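Local atomic coordinates of CSOR (Streptomyces lividans, PDB entry 4ADZ), a protein that probably represses copper-responsive genes by binding operator DNA and lets go of it when it binds copper. Residues L82-V85 and S86-K90; A121-E124 and E125-A129. One frame throughout, in Å; residues are numbered along the deposited sequence. Where two conformers were deposited one is given.

Contact 1 (L82-V85 and S86-K90)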
ATOM      1  N   LEU A  82      13.270   4.346   9.238  1.00 11.90           N
ATOM      2  CA  LEU A  82      12.074   4.279   8.386  1.00 12.59           C
ATOM      3  C   LEU A  82      12.395   4.247   6.928  1.00 11.59           C
ATOM      4  O   LEU A  82      11.842   3.434   6.171  1.00 11.68           O
ATOM      5  CB  LEU A  82      11.092   5.394   8.698  1.00 13.66           C
ATOM      6  CG  LEU A  82      10.478   5.412  10.080  1.00 15.64           C
ATOM      7  CD1 LEU A  82       9.521   6.627  10.272  1.00 17.27           C
ATOM      8  CD2 LEU A  82       9.740   4.129  10.364  1.00 16.22           C
ATOM      9  N   THR A  83      13.362   5.038   6.475  1.00 11.33           N
ATOM     10  CA  THR A  83      13.770   4.977   5.100  1.00 11.80           C
ATOM     11  C   THR A  83      14.234   3.563   4.663  1.00 12.39           C
ATOM     12  O   THR A  83      13.896   3.076   3.565  1.00 13.54           O
ATOM     13  CB  THR A  83      14.869   6.034   4.815  1.00 12.48           C
ATOM     14  OG1 THR A  83      14.307   7.307   5.079  1.00 11.75           O
ATOM     15  CG2 THR A  83      15.383   5.982   3.343  1.00 12.87           C
ATOM     16  N   GLN A  84      15.032   2.919   5.513  1.00 12.20           N
ATOM     17  CA  GLN A  84      15.529   1.569   5.256  1.00 13.23           C
ATOM     18  C   GLN A  84      14.368   0.541   5.364  1.00 11.54           C
ATOM     19  O   GLN A  84      14.375  -0.428   4.600  1.00 13.20           O
ATOM     20  CB  GLN A  84      16.594   1.229   6.281  1.00 14.94           C
ATOM     21  CG  GLN A  84      17.125  -0.180   6.234  1.00 18.65           C
ATOM     22  CD  GLN A  84      18.119  -0.465   5.151  1.00 26.31           C
ATOM     23  OE1 GLN A  84      18.390   0.372   4.220  1.00 24.42           O
ATOM     24  NE2 GLN A  84      18.753  -1.684   5.288  1.00 27.76           N
ATOM     25  N   VAL A  85      13.417   0.758   6.270  1.00 11.18           N
ATOM     26  CA  VAL A  85      12.221  -0.131   6.347  1.00 11.78           C
ATOM     27  C   VAL A  85      11.502  -0.080   4.986  1.00 13.16           C
ATOM     28  O   VAL A  85      11.079  -1.133   4.406  1.00 11.64           O
ATOM     29  CB  VAL A  85      11.268   0.149   7.497  1.00 11.69           C
ATOM     30  CG1 VAL A  85       9.897  -0.656   7.411  1.00 13.62           C
ATOM     31  CG2 VAL A  85      11.957  -0.068   8.875  1.00 11.15           C
ATOM     32  N   SER A  86      11.321   1.122   4.435  1.00 13.47           N
ATOM     33  CA  SER A  86      10.565   1.296   3.213  1.00 14.89           C
ATOM     34  C   SER A  86      11.327   0.653   2.065  1.00 16.07           C
ATOM     35  O   SER A  86      10.732  -0.029   1.208  1.00 16.76           O
ATOM     36  CB  SER A  86      10.300   2.820   2.974  1.00 16.58           C
ATOM     37  OG  SER A  86       9.352   3.283   3.927  1.00 18.91           O
ATOM     38  N   ALA A  87      12.648   0.770   2.051  1.00 13.55           N
ATOM     39  CA  ALA A  87      13.419   0.098   1.057  1.00 13.93           C
ATOM     40  C   ALA A  87      13.244  -1.433   1.126  1.00 12.22           C
ATOM     41  O   ALA A  87      13.195  -2.072   0.061  1.00 13.74           O
ATOM     42  CB  ALA A  87      14.895   0.468   1.108  1.00 14.49           C
ATOM     43  N   SER A  88      13.223  -1.978   2.321  1.00 12.34           N
ATOM     44  CA  SER A  88      13.077  -3.443   2.503  1.00 12.91           C
ATOM     45  C   SER A  88      11.682  -3.911   2.106  1.00 12.90           C
ATOM     46  O   SER A  88      11.530  -4.923   1.437  1.00 12.02           O
ATOM     47  CB  SER A  88      13.355  -3.817   3.936  1.00 14.05           C
ATOM     48  OG  SER A  88      14.652  -3.346   4.294  1.00 16.44           O
ATOM     49  N   THR A  89      10.669  -3.137   2.420  1.00 13.23           N
ATOM     50  CA  THR A  89       9.277  -3.489   2.025  0.60 14.24           C
ATOM     51  C   THR A  89       9.154  -3.438   0.511  1.00 14.17           C
ATOM     52  O   THR A  89       8.559  -4.338  -0.121  1.00 14.05           O
ATOM     53  CB  THR A  89       8.196  -2.628   2.749  0.60 15.22           C
ATOM     54  OG1 THR A  89       8.372  -1.231   2.457  0.60 15.75           O
ATOM     55  CG2 THR A  89       8.254  -2.824   4.253  0.60 14.72           C
ATOM     56  N   LYS A  90       9.738  -2.410  -0.097  1.00 13.01           N
ATOM     57  CA  LYS A  90       9.747  -2.301  -1.552  1.00 15.03           C
ATOM     58  C   LYS A  90      10.401  -3.493  -2.196  1.00 15.06           C
ATOM     59  O   LYS A  90       9.856  -4.018  -3.184  1.00 15.01           O
ATOM     60  CB  LYS A  90      10.367  -0.955  -1.990  1.00 16.49           C
ATOM     61  CG  LYS A  90      10.556  -0.748  -3.480  1.00 21.54           C
ATOM     62  CD  LYS A  90      11.507   0.420  -3.819  0.50 21.96           C
ATOM     63  CE  LYS A  90      11.551   0.713  -5.314  0.50 23.72           C
ATOM     64  NZ  LYS A  90      10.205   1.086  -5.817  0.50 23.16           N
TER

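Contact 2 (A121-E124 and E125-A129)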
ATOM      1  N   ALA A 121     -10.325 -21.393 -10.839  1.00 17.59           N
ATOM      2  CA  ALA A 121      -9.827 -21.537  -9.504  1.00 16.91           C
ATOM      3  C   ALA A 121      -8.399 -20.950  -9.347  1.00 16.39           C
ATOM      4  O   ALA A 121      -8.143 -20.252  -8.370  1.00 14.73           O
ATOM      5  CB  ALA A 121      -9.828 -23.021  -9.068  1.00 16.00           C
ATOM      6  N   LYS A 122      -7.485 -21.216 -10.301  1.00 16.96           N
ATOM      7  CA  LYS A 122      -6.121 -20.656 -10.235  1.00 16.13           C
ATOM      8  C   LYS A 122      -6.200 -19.140 -10.295  1.00 15.32           C
ATOM      9  O   LYS A 122      -5.484 -18.428  -9.587  1.00 13.73           O
ATOM     10  CB  LYS A 122      -5.185 -21.145 -11.371  1.00 17.32           C
ATOM     11  CG  LYS A 122      -4.711 -22.574 -11.252  1.00 19.72           C
ATOM     12  CD  LYS A 122      -3.756 -22.755 -10.048  1.00 21.54           C
ATOM     13  CE  LYS A 122      -3.392 -24.243  -9.856  1.00 23.27           C
ATOM     14  NZ  LYS A 122      -2.805 -24.527  -8.513  1.00 24.52           N
ATOM     15  N   VAL A 123      -7.059 -18.606 -11.176  1.00 14.70           N
ATOM     16  CA  VAL A 123      -7.119 -17.118 -11.310  1.00 14.86           C
ATOM     17  C   VAL A 123      -7.741 -16.479 -10.062  1.00 14.45           C
ATOM     18  O   VAL A 123      -7.264 -15.428  -9.605  1.00 15.97           O
ATOM     19  CB  VAL A 123      -7.863 -16.704 -12.587  1.00 16.58           C
ATOM     20  CG1 VAL A 123      -8.210 -15.174 -12.541  1.00 16.25           C
ATOM     21  CG2 VAL A 123      -6.967 -17.060 -13.767  1.00 15.76           C
ATOM     22  N   GLU A 124      -8.755 -17.124  -9.476  1.00 14.74           N
ATOM     23  CA  GLU A 124      -9.370 -16.672  -8.208  1.00 15.03           C
ATOM     24  C   GLU A 124      -8.307 -16.665  -7.095  1.00 15.17           C
ATOM     25  O   GLU A 124      -8.173 -15.676  -6.391  1.00 12.66           O
ATOM     26  CB  GLU A 124     -10.540 -17.521  -7.774  1.00 16.41           C
ATOM     27  CG  GLU A 124     -11.119 -17.107  -6.420  0.50 18.47           C
ATOM     28  CD  GLU A 124     -12.471 -17.741  -6.112  0.50 21.20           C
ATOM     29  OE1 GLU A 124     -13.014 -18.478  -6.965  0.50 23.70           O
ATOM     30  OE2 GLU A 124     -12.987 -17.481  -5.015  0.50 24.37           O
ATOM     31  N   GLU A 125      -7.520 -17.725  -7.026  1.00 13.80           N
ATOM     32  CA  GLU A 125      -6.477 -17.809  -6.019  1.00 14.02           C
ATOM     33  C   GLU A 125      -5.437 -16.710  -6.223  1.00 12.66           C
ATOM     34  O   GLU A 125      -5.012 -16.085  -5.239  1.00 13.70           O
ATOM     35  CB  GLU A 125      -5.770 -19.163  -6.101  1.00 13.77           C
ATOM     36  CG  GLU A 125      -4.725 -19.412  -5.000  1.00 14.00           C
ATOM     37  CD  GLU A 125      -3.953 -20.710  -5.217  1.00 13.81           C
ATOM     38  OE1 GLU A 125      -3.576 -21.044  -6.408  1.00 14.59           O
ATOM     39  OE2 GLU A 125      -3.692 -21.344  -4.166  1.00 15.22           O
ATOM     40  N   ALA A 126      -4.989 -16.483  -7.437  1.00 11.99           N
ATOM     41  CA  ALA A 126      -3.973 -15.440  -7.698  1.00 12.92           C
ATOM     42  C   ALA A 126      -4.531 -14.041  -7.351  1.00 12.21           C
ATOM     43  O   ALA A 126      -3.836 -13.179  -6.789  1.00 14.39           O
ATOM     44  CB  ALA A 126      -3.519 -15.494  -9.140  1.00 12.64           C
ATOM     45  N   THR A 127      -5.810 -13.845  -7.656  1.00 13.46           N
ATOM     46  CA  THR A 127      -6.436 -12.579  -7.418  1.00 14.31           C
ATOM     47  C   THR A 127      -6.482 -12.337  -5.886  1.00 14.12           C
ATOM     48  O   THR A 127      -6.229 -11.216  -5.426  1.00 15.80           O
ATOM     49  CB  THR A 127      -7.870 -12.522  -7.987  1.00 16.26           C
ATOM     50  OG1 THR A 127      -7.813 -12.699  -9.408  1.00 17.67           O
ATOM     51  CG2 THR A 127      -8.531 -11.057  -7.665  1.00 16.60           C
ATOM     52  N   LYS A 128      -6.807 -13.352  -5.110  1.00 14.12           N
ATOM     53  CA  LYS A 128      -6.791 -13.220  -3.673  1.00 14.60           C
ATOM     54  C   LYS A 128      -5.381 -12.874  -3.096  1.00 15.25           C
ATOM     55  O   LYS A 128      -5.247 -11.987  -2.236  1.00 14.94           O
ATOM     56  CB  LYS A 128      -7.374 -14.441  -2.977  1.00 16.73           C
ATOM     57  CG  LYS A 128      -8.887 -14.579  -3.117  1.00 16.29           C
ATOM     58  CD  LYS A 128      -9.427 -15.864  -2.537  1.00 18.12           C
ATOM     59  CE  LYS A 128     -10.897 -16.003  -2.939  0.50 19.14           C
ATOM     60  NZ  LYS A 128     -11.559 -17.136  -2.250  0.50 19.56           N
ATOM     61  N   ALA A 129      -4.356 -13.562  -3.609  1.00 13.58           N
ATOM     62  CA  ALA A 129      -2.978 -13.280  -3.234  1.00 13.48           C
ATOM     63  C   ALA A 129      -2.652 -11.832  -3.614  1.00 14.46           C
ATOM     64  O   ALA A 129      -1.981 -11.139  -2.864  1.00 14.24           O
ATOM     65  CB  ALA A 129      -1.975 -14.232  -3.904  1.00 13.84           C
TER
HETATM   66  O   HOH W   1      -3.145 -19.270  -8.423  1.00 13.54           O

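Contact 1 (L82-V85 and S86-K90)
S88 and Q84, one helical turn apart, meet where the serine hydroxyl turns back on the backbone: S88 OG donates to Q84 O at 2.9 Å. S88 N reaches the same Q84 O at 3.0 Å from the opposite face of the carbonyl plane, so two donors of one residue grip a single acceptor. The hydroxyl is placed there by a chi1 of -56°, which sets OG beside its own backbone N and opposite the carbonyl carbon. With an alanine here, Q84 O would probably keep only the amide of the same residue as donor and lose the grip on its other face. Next along the helix, T89 N bonds V85 O, and in the conformer given the methyls V85 CG1 and T89 CG2 pass at 4.2 Å, their side chains crossing at a slant. In that conformer T89 OG1 also donates to S86 O at 2.9 Å, on the same face of that carbonyl as K90 N. Farther out, Q84 NE2 bonds Q64 O of helix 48-73, and V85 lies on L68 of that helix as well as on F95 of the second subunit. Serine and threonine hydroxyls commonly bond a carbonyl three or four residues earlier in a helix, as here on helix 78-114 of the all-helical CsoR fold.

Contact 2 (A121-E124 and E125-A129)
E124 runs alongside K128, its CG 3.7 Å from K128 CE, and the two chains point the same way off one side of helix 116-134. This is an i to i+4 salt bridge between residues one turn apart, on the third and last helix of the all-helical CsoR fold. K128 NZ donates to E124 OE2 at 3.1 Å, meeting that oxygen on its anti side and 28° out of the carboxylate plane. A chi1 of 176° swings E124 CG away from the backbone N, and the chain runs straight on, which brings OE2 within reach of the ammonium of the equally extended lysine. Another side of the helix holds K122 and E125, also side by side, but K122 NZ and E125 OE1 stay 4.1 Å apart, beyond a salt bridge. The hydroxyl of Y77 of the second subunit joins them instead, hydrogen-bonded to both K122 NZ and E125 OE1. A water donates to K122 O and to E125 OE1, so E125 OE1 is held by both the water and Y77 OH of the second subunit. Toward the third subunit, V123 packs on L104 and T127 on E101 of that chain. T127 also doubles its hold on the preceding turn: T127 OG1 donates to V123 O at 2.8 Å from above the carbonyl plane, 37° out of it, on the face opposite T127 N.

In the fold
Contact 1 lies near the start of helix 78-114 and contact 2 within helix 116-134, the next helix along the chain, so the first closes before the second opens. Their centres are 28 Å apart, on opposite sides of the chain's centre, and their nearest atoms stay about 13 Å from each other. Both belong to the one metal-sensitive repressor family region, in a chain without strands. Both turns border the interface with the second subunit, and contact 2 also that with the third, consistent with the tetrameric, all-helical build of CsoR-type repressors.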